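Local coordinates for DNA repair and telomere maintenance protein nbs1 (Schizosaccharomyces pombe, PDB 3HUF) that serves in the MRN complex for DNA double-strand break repair and telomere maintenance, using its FHA and BRCT domains to bind phosphorylated partners such as Ctp1, at residues G13-G21 against V187-S196; M1-I10 against C105-M116. All coordinates share one frame; numbering follows the deposited sequence.

Interaction 1 (G13-G21 against V187-S196)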
loop_
_atom_site.group_PDB
_atom_site.type_symbol
_atom_site.label_atom_id
_atom_site.label_comp_id
_atom_site.label_asym_id
_atom_site.label_seq_id
_atom_site.Cartn_x
_atom_site.Cartn_y
_atom_site.Cartn_z
ATOM N N GLY A 13 14.387 6.808 22.650
ATOM C CA GLY A 13 14.142 7.829 21.616
ATOM C C GLY A 13 14.033 7.277 20.200
ATOM O O GLY A 13 14.060 8.034 19.215
ATOM N N LYS A 14 13.920 5.956 20.097
ATOM C CA LYS A 14 13.829 5.276 18.816
ATOM C C LYS A 14 12.430 4.716 18.570
ATOM O O LYS A 14 11.689 4.446 19.519
ATOM C CB LYS A 14 14.870 4.158 18.764
ATOM C CG LYS A 14 16.273 4.734 18.770
ATOM C CD LYS A 14 17.345 3.694 18.707
ATOM C CE LYS A 14 18.612 4.298 18.071
ATOM N NZ LYS A 14 18.801 5.784 18.328
ATOM N N SER A 15 12.069 4.580 17.296
ATOM C CA SER A 15 10.864 3.838 16.905
ATOM C C SER A 15 11.261 2.474 16.367
ATOM O O SER A 15 12.443 2.193 16.168
ATOM C CB SER A 15 10.026 4.601 15.885
ATOM O OG SER A 15 10.721 4.735 14.657
ATOM N N ARG A 16 10.289 1.598 16.168
ATOM C CA ARG A 16 10.622 0.274 15.668
ATOM C C ARG A 16 9.485 -0.339 14.880
ATOM O O ARG A 16 8.348 -0.336 15.322
ATOM C CB ARG A 16 11.021 -0.653 16.823
ATOM C CG ARG A 16 11.254 -2.079 16.357
ATOM C CD ARG A 16 12.016 -2.892 17.342
ATOM N NE ARG A 16 12.153 -4.264 16.868
ATOM C CZ ARG A 16 12.652 -5.254 17.596
ATOM N NH1 ARG A 16 13.075 -5.021 18.837
ATOM N NH2 ARG A 16 12.733 -6.477 17.079
ATOM N N ILE A 17 9.811 -0.878 13.711
ATOM C CA ILE A 17 8.842 -1.627 12.915
ATOM C C ILE A 17 8.699 -3.071 13.442
ATOM O O ILE A 17 9.678 -3.799 13.554
ATOM C CB ILE A 17 9.265 -1.667 11.444
ATOM C CG1 ILE A 17 9.318 -0.252 10.876
ATOM C CG2 ILE A 17 8.270 -2.434 10.633
ATOM C CD1 ILE A 17 9.997 -0.236 9.530
ATOM N N LEU A 18 7.474 -3.465 13.764
ATOM C CA LEU A 18 7.216 -4.786 14.310
ATOM C C LEU A 18 6.599 -5.684 13.245
ATOM O O LEU A 18 5.550 -5.406 12.717
ATOM C CB LEU A 18 6.266 -4.687 15.530
ATOM C CG LEU A 18 6.770 -3.863 16.724
ATOM C CD1 LEU A 18 5.773 -4.007 17.925
ATOM C CD2 LEU A 18 8.212 -4.272 17.138
ATOM N N PHE A 19 7.246 -6.791 12.958
ATOM C CA PHE A 19 6.724 -7.729 11.992
ATOM C C PHE A 19 5.869 -8.774 12.716
ATOM O O PHE A 19 5.968 -8.908 13.928
ATOM C CB PHE A 19 7.893 -8.393 11.265
ATOM C CG PHE A 19 8.876 -7.421 10.707
ATOM C CD1 PHE A 19 10.207 -7.448 11.115
ATOM C CD2 PHE A 19 8.490 -6.485 9.769
ATOM C CE1 PHE A 19 11.135 -6.548 10.583
ATOM C CE2 PHE A 19 9.397 -5.593 9.235
ATOM C CZ PHE A 19 10.725 -5.617 9.653
ATOM N N PRO A 20 4.978 -9.464 11.977
ATOM C CA PRO A 20 4.315 -10.666 12.462
ATOM C C PRO A 20 5.260 -11.607 13.212
ATOM O O PRO A 20 6.355 -11.903 12.723
ATOM C CB PRO A 20 3.818 -11.311 11.171
ATOM C CG PRO A 20 3.393 -10.079 10.340
ATOM C CD PRO A 20 4.490 -9.084 10.631
ATOM N N GLY A 21 4.808 -12.068 14.378
ATOM C CA GLY A 21 5.581 -12.960 15.230
ATOM C C GLY A 21 5.375 -12.473 16.650
ATOM O O GLY A 21 4.454 -11.699 16.931
ATOM N N VAL A 187 15.082 -7.619 5.025
ATOM C CA VAL A 187 14.799 -6.902 6.290
ATOM C C VAL A 187 14.123 -7.594 7.508
ATOM O O VAL A 187 13.947 -6.934 8.544
ATOM C CB VAL A 187 13.954 -5.615 6.015
ATOM C CG1 VAL A 187 14.658 -4.678 5.034
ATOM C CG2 VAL A 187 12.576 -5.964 5.516
ATOM N N LYS A 188 13.726 -8.870 7.399
ATOM C CA LYS A 188 12.875 -9.505 8.452
ATOM C C LYS A 188 13.578 -9.590 9.812
ATOM O O LYS A 188 12.980 -9.322 10.859
ATOM C CB LYS A 188 12.396 -10.909 8.028
ATOM C CG LYS A 188 10.888 -11.231 8.210
ATOM C CD LYS A 188 10.388 -11.446 9.641
ATOM C CE LYS A 188 9.362 -12.624 9.655
ATOM N NZ LYS A 188 8.024 -12.482 10.422
ATOM N N GLU A 189 14.857 -9.931 9.788
ATOM C CA GLU A 189 15.617 -10.078 11.018
ATOM C C GLU A 189 16.064 -8.733 11.653
ATOM O O GLU A 189 16.624 -8.700 12.761
ATOM C CB GLU A 189 16.815 -11.002 10.760
ATOM C CG GLU A 189 16.467 -12.499 10.798
ATOM C CD GLU A 189 15.955 -13.085 9.473
ATOM O OE1 GLU A 189 15.208 -12.398 8.735
ATOM O OE2 GLU A 189 16.290 -14.260 9.176
ATOM N N SER A 190 15.788 -7.638 10.952
ATOM C CA SER A 190 16.315 -6.327 11.294
ATOM C C SER A 190 15.510 -5.579 12.330
ATOM O O SER A 190 14.285 -5.714 12.402
ATOM C CB SER A 190 16.375 -5.467 10.035
ATOM O OG SER A 190 17.437 -5.927 9.233
ATOM N N VAL A 191 16.204 -4.776 13.121
ATOM C CA VAL A 191 15.528 -3.804 13.950
ATOM C C VAL A 191 15.731 -2.403 13.369
ATOM O O VAL A 191 16.789 -1.823 13.406
ATOM C CB VAL A 191 15.734 -3.992 15.515
ATOM C CG1 VAL A 191 16.746 -5.102 15.854
ATOM C CG2 VAL A 191 15.991 -2.668 16.254
ATOM N N ILE A 192 14.673 -1.921 12.743
ATOM C CA ILE A 192 14.700 -0.685 12.004
ATOM C C ILE A 192 13.531 0.182 12.448
ATOM O O ILE A 192 12.536 -0.319 12.940
ATOM C CB ILE A 192 14.617 -0.964 10.475
ATOM C CG1 ILE A 192 13.357 -1.766 10.144
ATOM C CG2 ILE A 192 15.931 -1.668 9.982
ATOM C CD1 ILE A 192 13.217 -2.118 8.677
ATOM N N GLU A 193 13.679 1.481 12.231
ATOM C CA GLU A 193 12.756 2.482 12.686
ATOM C C GLU A 193 11.632 2.753 11.685
ATOM O O GLU A 193 11.695 2.333 10.531
ATOM C CB GLU A 193 13.553 3.754 12.963
ATOM C CG GLU A 193 14.593 3.577 14.085
ATOM C CD GLU A 193 15.075 4.893 14.655
ATOM O OE1 GLU A 193 14.298 5.563 15.373
ATOM O OE2 GLU A 193 16.257 5.252 14.411
ATOM N N ASP A 194 10.610 3.453 12.158
ATOM C CA ASP A 194 9.462 3.893 11.384
ATOM C C ASP A 194 9.867 4.459 10.018
ATOM O O ASP A 194 10.831 5.199 9.911
ATOM C CB ASP A 194 8.774 4.993 12.198
ATOM C CG ASP A 194 7.457 5.468 11.603
ATOM O OD1 ASP A 194 6.923 4.847 10.683
ATOM O OD2 ASP A 194 6.950 6.490 12.090
ATOM N N ALA A 195 9.118 4.097 8.990
ATOM C CA ALA A 195 9.290 4.638 7.644
ATOM C C ALA A 195 10.571 4.211 6.937
ATOM O O ALA A 195 10.937 4.803 5.933
ATOM C CB ALA A 195 9.149 6.153 7.637
ATOM N N SER A 196 11.244 3.184 7.451
ATOM C CA SER A 196 12.515 2.730 6.863
ATOM C C SER A 196 12.478 2.186 5.427
ATOM O O SER A 196 13.470 2.275 4.721
ATOM C CB SER A 196 13.141 1.655 7.731
ATOM O OG SER A 196 13.852 2.248 8.762
HETATM O O HOH W 1 12.799 -7.399 14.121
HETATM O O HOH W 2 12.396 -3.775 13.213
#
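The end of Ile17's long branch lies against that of Ile192, Ile17 CD1 resting 3.7 Å from Ile192 CG1 as the two side chains slant across one another. Ile192 brings that branch in by placing CG1 between its backbone N and carbonyl carbon (chi1 57°). The same Ile17 methyl lies against the carbonyl of Glu193 and reaches the CB of Ser196. Beneath this pair the backbones are joined by a nearly straight bond, Ile17 N to Ile192 O at 2.9 Å. Two residues earlier, at Ser15, the grip is doubled: Ser15 OG accepts the N-H of Asp194 at 2.8 Å, while Ser15 N donates to the anti side of the Glu193 carboxylate, 3.1 Å from OE1 and 25° out of its plane.

Strand 16-18 is an edge strand of the FHA domain's beta-sandwich, and the loop 187-196 runs along it, so the contact ties the edge of the sandwich to the connection between helices 178-184 and 198-209. A type I turn from Val187 to Ser190 and a type II turn from Glu193 to Ser196 shape this loop.

Arg16 stretches out, and the CB of Val191 covers one face of its guanidinium, 3.8 Å from NE. Its nitrogens are held by the carbonyls of Asp32 and His35, and a water links Arg16 NH2 to Ser190 O. The Phe19 ring points into the first turn. Ser190 O and Ile192 CD1 lie at its edge, and its CE1 comes within 3.3 Å of Lys188 O. Beyond the ring the bent chain of Lys188 carries its ammonium to Leu135 O, where NZ is also 2.9 Å from Pro20 O.

Interaction 2 (M1-I10 against C105-M116)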
loop_
_atom_site.group_PDB
_atom_site.type_symbol
_atom_site.label_atom_id
_atom_site.label_comp_id
_atom_site.label_asym_id
_atom_site.label_seq_id
_atom_site.Cartn_x
_atom_site.Cartn_y
_atom_site.Cartn_z
ATOM N N MET A 1 2.166 -1.601 7.853
ATOM C CA MET A 1 2.973 -2.355 8.849
ATOM C C MET A 1 2.828 -1.696 10.216
ATOM O O MET A 1 2.406 -0.541 10.302
ATOM C CB MET A 1 4.435 -2.390 8.410
ATOM C CG MET A 1 4.671 -3.240 7.143
ATOM S SD MET A 1 6.417 -3.558 7.077
ATOM C CE MET A 1 6.496 -3.868 8.810
ATOM N N TRP A 2 3.159 -2.436 11.265
ATOM C CA TRP A 2 3.047 -1.946 12.640
ATOM C C TRP A 2 4.351 -1.277 13.034
ATOM O O TRP A 2 5.428 -1.770 12.708
ATOM C CB TRP A 2 2.754 -3.095 13.627
ATOM C CG TRP A 2 1.294 -3.433 13.764
ATOM C CD1 TRP A 2 0.647 -4.560 13.305
ATOM C CD2 TRP A 2 0.298 -2.620 14.382
ATOM N NE1 TRP A 2 -0.699 -4.483 13.609
ATOM C CE2 TRP A 2 -0.934 -3.302 14.270
ATOM C CE3 TRP A 2 0.328 -1.377 15.038
ATOM C CZ2 TRP A 2 -2.129 -2.778 14.790
ATOM C CZ3 TRP A 2 -0.872 -0.863 15.560
ATOM C CH2 TRP A 2 -2.068 -1.562 15.434
ATOM N N ILE A 3 4.228 -0.151 13.733
ATOM C CA ILE A 3 5.366 0.588 14.264
ATOM C C ILE A 3 5.082 0.945 15.713
ATOM O O ILE A 3 3.931 1.209 16.053
ATOM C CB ILE A 3 5.584 1.891 13.498
ATOM C CG1 ILE A 3 5.776 1.617 11.998
ATOM C CG2 ILE A 3 6.760 2.669 14.085
ATOM C CD1 ILE A 3 4.563 2.087 11.219
ATOM N N ILE A 4 6.109 0.907 16.571
ATOM C CA ILE A 4 5.997 1.471 17.929
ATOM C C ILE A 4 7.007 2.593 18.199
ATOM O O ILE A 4 8.115 2.587 17.692
ATOM C CB ILE A 4 6.111 0.399 19.059
ATOM C CG1 ILE A 4 7.453 -0.333 18.991
ATOM C CG2 ILE A 4 4.942 -0.572 18.980
ATOM C CD1 ILE A 4 7.787 -1.152 20.223
ATOM N N GLU A 5 6.586 3.559 18.992
ATOM C CA GLU A 5 7.466 4.577 19.513
ATOM C C GLU A 5 6.880 5.019 20.845
ATOM O O GLU A 5 5.767 4.618 21.187
ATOM C CB GLU A 5 7.612 5.761 18.538
ATOM C CG GLU A 5 6.310 6.409 18.137
ATOM C CD GLU A 5 6.513 7.623 17.234
ATOM O OE1 GLU A 5 7.665 7.865 16.796
ATOM O OE2 GLU A 5 5.523 8.340 16.966
ATOM N N ALA A 6 7.623 5.829 21.598
ATOM C CA ALA A 6 7.149 6.302 22.897
ATOM C C ALA A 6 7.670 7.691 23.181
ATOM O O ALA A 6 8.616 8.153 22.535
ATOM C CB ALA A 6 7.583 5.371 23.987
ATOM N N GLU A 7 7.033 8.352 24.143
ATOM C CA GLU A 7 7.496 9.631 24.663
ATOM C C GLU A 7 8.397 9.295 25.837
ATOM O O GLU A 7 8.448 8.141 26.279
ATOM C CB GLU A 7 6.314 10.493 25.122
ATOM C CG GLU A 7 6.527 11.991 24.962
ATOM C CD GLU A 7 5.738 12.574 23.792
ATOM O OE1 GLU A 7 4.489 12.466 23.822
ATOM O OE2 GLU A 7 6.365 13.148 22.863
ATOM N N GLY A 8 9.095 10.294 26.359
ATOM C CA GLY A 8 10.162 10.033 27.309
ATOM C C GLY A 8 11.218 9.241 26.552
ATOM O O GLY A 8 11.173 9.110 25.306
ATOM N N ASP A 9 12.156 8.675 27.290
ATOM C CA ASP A 9 13.259 7.982 26.647
ATOM C C ASP A 9 13.121 6.476 26.870
ATOM O O ASP A 9 14.112 5.742 26.859
ATOM C CB ASP A 9 14.574 8.508 27.232
ATOM C CG ASP A 9 15.641 8.716 26.178
ATOM O OD1 ASP A 9 16.829 8.549 26.529
ATOM O OD2 ASP A 9 15.302 9.046 25.007
ATOM N N ILE A 10 11.886 6.015 27.065
ATOM C CA ILE A 10 11.665 4.635 27.493
ATOM C C ILE A 10 11.999 3.616 26.382
ATOM O O ILE A 10 12.348 2.478 26.669
ATOM C CB ILE A 10 10.270 4.433 28.142
ATOM C CG1 ILE A 10 9.142 4.645 27.133
ATOM C CG2 ILE A 10 10.080 5.406 29.332
ATOM C CD1 ILE A 10 7.875 3.845 27.428
ATOM N N CYS A 105 4.139 3.039 34.325
ATOM C CA CYS A 105 5.034 3.928 33.606
ATOM C C CYS A 105 4.244 5.091 33.032
ATOM O O CYS A 105 3.271 4.877 32.324
ATOM C CB CYS A 105 5.807 3.193 32.522
ATOM S SG CYS A 105 6.844 4.295 31.570
ATOM N N PRO A 106 4.640 6.335 33.376
ATOM C CA PRO A 106 3.879 7.508 32.921
ATOM C C PRO A 106 3.950 7.754 31.403
ATOM O O PRO A 106 3.165 8.542 30.876
ATOM C CB PRO A 106 4.486 8.675 33.724
ATOM C CG PRO A 106 5.820 8.209 34.156
ATOM C CD PRO A 106 5.787 6.704 34.227
ATOM N N PHE A 107 4.846 7.056 30.707
ATOM C CA PHE A 107 4.935 7.150 29.248
ATOM C C PHE A 107 4.435 5.882 28.568
ATOM O O PHE A 107 4.863 4.781 28.900
ATOM C CB PHE A 107 6.375 7.441 28.826
ATOM C CG PHE A 107 6.967 8.645 29.503
ATOM C CD1 PHE A 107 7.850 8.497 30.565
ATOM C CD2 PHE A 107 6.617 9.931 29.096
ATOM C CE1 PHE A 107 8.383 9.609 31.203
ATOM C CE2 PHE A 107 7.140 11.044 29.728
ATOM C CZ PHE A 107 8.028 10.884 30.779
ATOM N N THR A 108 3.531 6.032 27.607
ATOM C CA THR A 108 2.964 4.872 26.913
ATOM C C THR A 108 3.755 4.493 25.662
ATOM O O THR A 108 4.362 5.352 25.002
ATOM C CB THR A 108 1.493 5.096 26.541
ATOM O OG1 THR A 108 1.359 6.302 25.766
ATOM C CG2 THR A 108 0.645 5.210 27.811
ATOM N N ILE A 109 3.769 3.200 25.360
ATOM C CA ILE A 109 4.250 2.726 24.083
ATOM C C ILE A 109 3.127 2.927 23.085
ATOM O O ILE A 109 2.039 2.366 23.245
ATOM C CB ILE A 109 4.596 1.240 24.137
ATOM C CG1 ILE A 109 5.804 1.020 25.047
ATOM C CG2 ILE A 109 4.873 0.680 22.726
ATOM C CD1 ILE A 109 5.933 -0.427 25.411
ATOM N N ASN A 110 3.387 3.736 22.066
ATOM C CA ASN A 110 2.386 4.046 21.062
ATOM C C ASN A 110 2.602 3.237 19.781
ATOM O O ASN A 110 3.575 3.474 19.032
ATOM C CB ASN A 110 2.377 5.550 20.793
ATOM C CG ASN A 110 2.319 6.365 22.084
ATOM O OD1 ASN A 110 1.483 6.106 22.957
ATOM N ND2 ASN A 110 3.201 7.353 22.209
ATOM N N ALA A 111 1.696 2.282 19.550
ATOM C CA ALA A 111 1.702 1.447 18.350
ATOM C C ALA A 111 0.697 1.998 17.344
ATOM O O ALA A 111 -0.426 2.362 17.702
ATOM C CB ALA A 111 1.386 -0.030 18.693
ATOM N N TYR A 112 1.132 2.122 16.097
ATOM C CA TYR A 112 0.283 2.616 15.034
ATOM C C TYR A 112 0.571 1.853 13.756
ATOM O O TYR A 112 1.681 1.395 13.515
ATOM C CB TYR A 112 0.414 4.120 14.793
ATOM C CG TYR A 112 1.836 4.620 14.682
ATOM C CD1 TYR A 112 2.434 4.820 13.422
ATOM C CD2 TYR A 112 2.595 4.878 15.824
ATOM C CE1 TYR A 112 3.758 5.272 13.303
ATOM C CE2 TYR A 112 3.925 5.314 15.716
ATOM C CZ TYR A 112 4.493 5.523 14.451
ATOM O OH TYR A 112 5.796 5.970 14.348
ATOM N N TRP A 113 -0.471 1.715 12.954
ATOM C CA TRP A 113 -0.378 0.995 11.707
ATOM C C TRP A 113 -0.120 2.009 10.603
ATOM O O TRP A 113 -0.828 3.013 10.514
ATOM C CB TRP A 113 -1.704 0.251 11.477
ATOM C CG TRP A 113 -1.812 -0.451 10.157
ATOM C CD1 TRP A 113 -2.487 -0.023 9.045
ATOM C CD2 TRP A 113 -1.251 -1.726 9.825
ATOM N NE1 TRP A 113 -2.360 -0.948 8.034
ATOM C CE2 TRP A 113 -1.625 -2.012 8.490
ATOM C CE3 TRP A 113 -0.477 -2.657 10.528
ATOM C CZ2 TRP A 113 -1.251 -3.197 7.843
ATOM C CZ3 TRP A 113 -0.083 -3.838 9.875
ATOM C CH2 TRP A 113 -0.477 -4.097 8.544
ATOM N N ARG A 114 0.903 1.761 9.793
ATOM C CA ARG A 114 1.116 2.520 8.574
ATOM C C ARG A 114 0.566 1.684 7.415
ATOM O O ARG A 114 0.900 0.509 7.306
ATOM C CB ARG A 114 2.618 2.778 8.364
ATOM C CG ARG A 114 2.967 3.733 7.210
ATOM C CD ARG A 114 4.469 4.234 7.241
ATOM N NE ARG A 114 4.815 5.130 8.358
ATOM C CZ ARG A 114 4.441 6.407 8.453
ATOM N NH1 ARG A 114 3.674 6.958 7.506
ATOM N NH2 ARG A 114 4.811 7.139 9.507
ATOM N N SER A 115 -0.259 2.297 6.564
ATOM C CA SER A 115 -0.828 1.639 5.379
ATOM C C SER A 115 0.233 1.179 4.412
ATOM O O SER A 115 1.128 1.940 4.049
ATOM C CB SER A 115 -1.755 2.592 4.626
ATOM O OG SER A 115 -2.932 2.818 5.365
ATOM N N MET A 116 0.127 -0.071 3.988
ATOM C CA MET A 116 1.025 -0.615 2.986
ATOM C C MET A 116 0.430 -1.925 2.534
ATOM O O MET A 116 0.403 -2.901 3.300
ATOM C CB MET A 116 2.429 -0.833 3.543
ATOM C CG MET A 116 3.469 -1.055 2.465
ATOM S SD MET A 116 5.135 -1.291 3.121
ATOM C CE MET A 116 6.008 -1.216 1.551
HETATM O O HOH W 3 1.694 -3.346 5.701
HETATM O O HOH W 4 4.536 8.009 25.138
#
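Trp2 and Trp113 form an edge-to-face pair: the six-membered ring of Trp113 turns its edge to the face of Trp2, with CE3 3.5 Å from Trp2 CD1 and the planes at 69°. The CB of Trp113 sits squarely over the six-membered ring of Trp2, 4.2 Å from its centroid. With CG anti to its backbone N (chi1 175°), Trp113 sends its own ring onward and across to the other strand, one face lying over the backbone N of Met1. On the same side of the sheet, Ile4 CG2 touches Ala111 CB at 3.6 Å, and Ile109 CG2 packs on Ile4 CB.

The other side carries Ile3 and Tyr112. Ile3 CB stands over the phenol ring, 4.1 Å from its centroid, while Glu5 CG approaches the ring's edge. At the far end Phe107 lays a face across Gly8, whose CA is centred over the ring.

Between the two layers strands 2-6 and 109-113 run antiparallel. Ile3 with Tyr112 and Glu5 with Asn110 are hydrogen-bonded pairs, the latter including Asn110 N to Glu5 O at 2.7 Å. Where the pairing frays, a water takes the N-H of Glu7 and donates to Thr108 O. At the polar margin, Tyr112 OH and Arg114 NE both turn to the carboxylate of Asp194.

In the FHA sheet, strand 2-6 lies between 16-18 and 109-113, and strand 97-102 flanks 109-113 on its other side. Trp2 also meets Phe68 of the partner sheet, whereas Arg114 and Met116 touch Met198 of helix 198-209.

Overall arrangement
The centres of interactions 1 and 2 are about 11 Å apart, and the segments alternate along the chain: 1-10, 13-21, 105-116, 187-196. Strands 16-18, 2-6 and 109-113 are consecutive neighbours in one antiparallel sheet, the first two joined by a bond between Arg16 N and Ile4 O. Interaction 2 thus lies inside the FHA sheet, bringing the chain's start beside strand 109-113, whereas interaction 1 lays the loop 187-196, between helices 178-184 and 198-209, along the sheet's edge. Asp194 is the residue the two contacts share, and it fastens this helix-connecting loop to the FHA sheet.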